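Local coordinates for hypothetical protein, similar to alpha-acetolactate decarboxylase (Staphylococcus aureus subsp. aureus, PDB 1XV2), which probably catalyses the decarboxylation of alpha-acetolactate to acetoin, as a zinc-binding member of the alpha-acetolactate decarboxylase family, at the interface of chains A and B. Numbering follows the deposited sequence. Chains: chain A/B, hypothetical protein, similar to alpha-acetolactate decarboxylase.

The interface of chains A and B. Residues chain A 224, 226; chain B 165-166.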
loop_
_atom_site.group_PDB
_atom_site.type_symbol
_atom_site.label_atom_id
_atom_site.label_comp_id
_atom_site.label_asym_id
_atom_site.label_seq_id
_atom_site.Cartn_x
_atom_site.Cartn_y
_atom_site.Cartn_z
ATOM N N ILE A 224 -7.973 -15.246 2.675
ATOM C CA ILE A 224 -8.840 -14.103 2.438
ATOM C C ILE A 224 -9.477 -14.043 1.056
ATOM O O ILE A 224 -8.786 -14.068 0.039
ATOM C CB ILE A 224 -8.067 -12.788 2.696
ATOM C CG1 ILE A 224 -7.297 -12.895 4.017
ATOM C CG2 ILE A 224 -9.039 -11.614 2.759
ATOM C CD1 ILE A 224 -6.408 -11.700 4.332
ATOM N N TYR A 226 -11.351 -11.830 -1.515
ATOM C CA TYR A 226 -11.611 -10.433 -1.844
ATOM C C TYR A 226 -12.643 -10.274 -2.951
ATOM O O TYR A 226 -12.847 -9.179 -3.469
ATOM C CB TYR A 226 -10.303 -9.751 -2.242
ATOM C CG TYR A 226 -9.325 -9.603 -1.094
ATOM C CD1 TYR A 226 -9.566 -8.702 -0.057
ATOM C CD2 TYR A 226 -8.159 -10.362 -1.046
ATOM C CE1 TYR A 226 -8.664 -8.560 1.001
ATOM C CE2 TYR A 226 -7.254 -10.229 0.003
ATOM C CZ TYR A 226 -7.511 -9.328 1.022
ATOM O OH TYR A 226 -6.613 -9.201 2.056
ATOM N N GLU B 165 -2.249 -10.594 -2.238
ATOM C CA GLU B 165 -3.307 -10.273 -3.199
ATOM C C GLU B 165 -3.859 -8.849 -3.209
ATOM O O GLU B 165 -3.889 -8.209 -4.254
ATOM C CB GLU B 165 -4.485 -11.235 -3.042
ATOM C CG GLU B 165 -5.463 -11.153 -4.208
ATOM C CD GLU B 165 -6.763 -11.896 -3.963
ATOM O OE1 GLU B 165 -6.718 -13.037 -3.454
ATOM O OE2 GLU B 165 -7.831 -11.339 -4.298
ATOM N N LEU B 166 -4.308 -8.360 -2.058
ATOM C CA LEU B 166 -4.889 -7.022 -1.975
ATOM C C LEU B 166 -3.962 -5.915 -2.475
ATOM O O LEU B 166 -4.421 -4.836 -2.859
ATOM C CB LEU B 166 -5.309 -6.720 -0.535
ATOM C CG LEU B 166 -6.102 -5.428 -0.310
ATOM C CD1 LEU B 166 -7.443 -5.516 -1.022
ATOM C CD2 LEU B 166 -6.316 -5.219 1.184
HETATM O O HOH W 1 -4.196 -9.612 0.691
HETATM O O HOH W 2 -6.310 -13.558 -0.713
#
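The torsions of A:Tyr226, B:Glu165 and B:Leu166 point the ring and the two chain B side chains at each other: chi1 of -68° places the tyrosine CG opposite its carbonyl carbon, while both chain B side chains leave with CG trans to the backbone N. The glutamate chain runs on extended beyond CG, and its carboxylate reaches the rim of the tyrosine ring. There OE1 lies in the ring plane at the edge, which makes this an edge approach. The other carboxylate oxygen, OE2, is 3.4 Å from the ring carbon CD2 of A:Tyr226 and tilted from the plane towards the leucine side. Ring and carboxylate planes are turned 78° apart.

B:Leu166 meets one face of the ring, crossing the tyrosine at about a right angle. Its CD1 methyl sits 3.8 Å above the ring plane of A:Tyr226. CB of B:Leu166 is 3.8 Å from CZ of A:Tyr226. On the opposite face lies the CG2 methyl of A:Ile224, so the ring is flanked on its two faces by a methyl from each chain, each offset towards the rim.

Two waters add polar links. One lies 2.8 Å from the phenol OH of A:Tyr226 and takes the backbone N-H of B:Leu166 at 165°, tying the ring's far end to the partner backbone. The other joins the carbonyl O of A:Ile224, 2.6 Å away, to OE1 of B:Glu165, and so may steady the carboxylate beside the ring.

The two-fold symmetric interface repeats the contact with chains exchanged; the coordinates alone do not establish that this dimer is biological. In the fold, a loop between helices 217-221 and 229-236 of chain A packs against the 3-10 helix 165-167 of chain B.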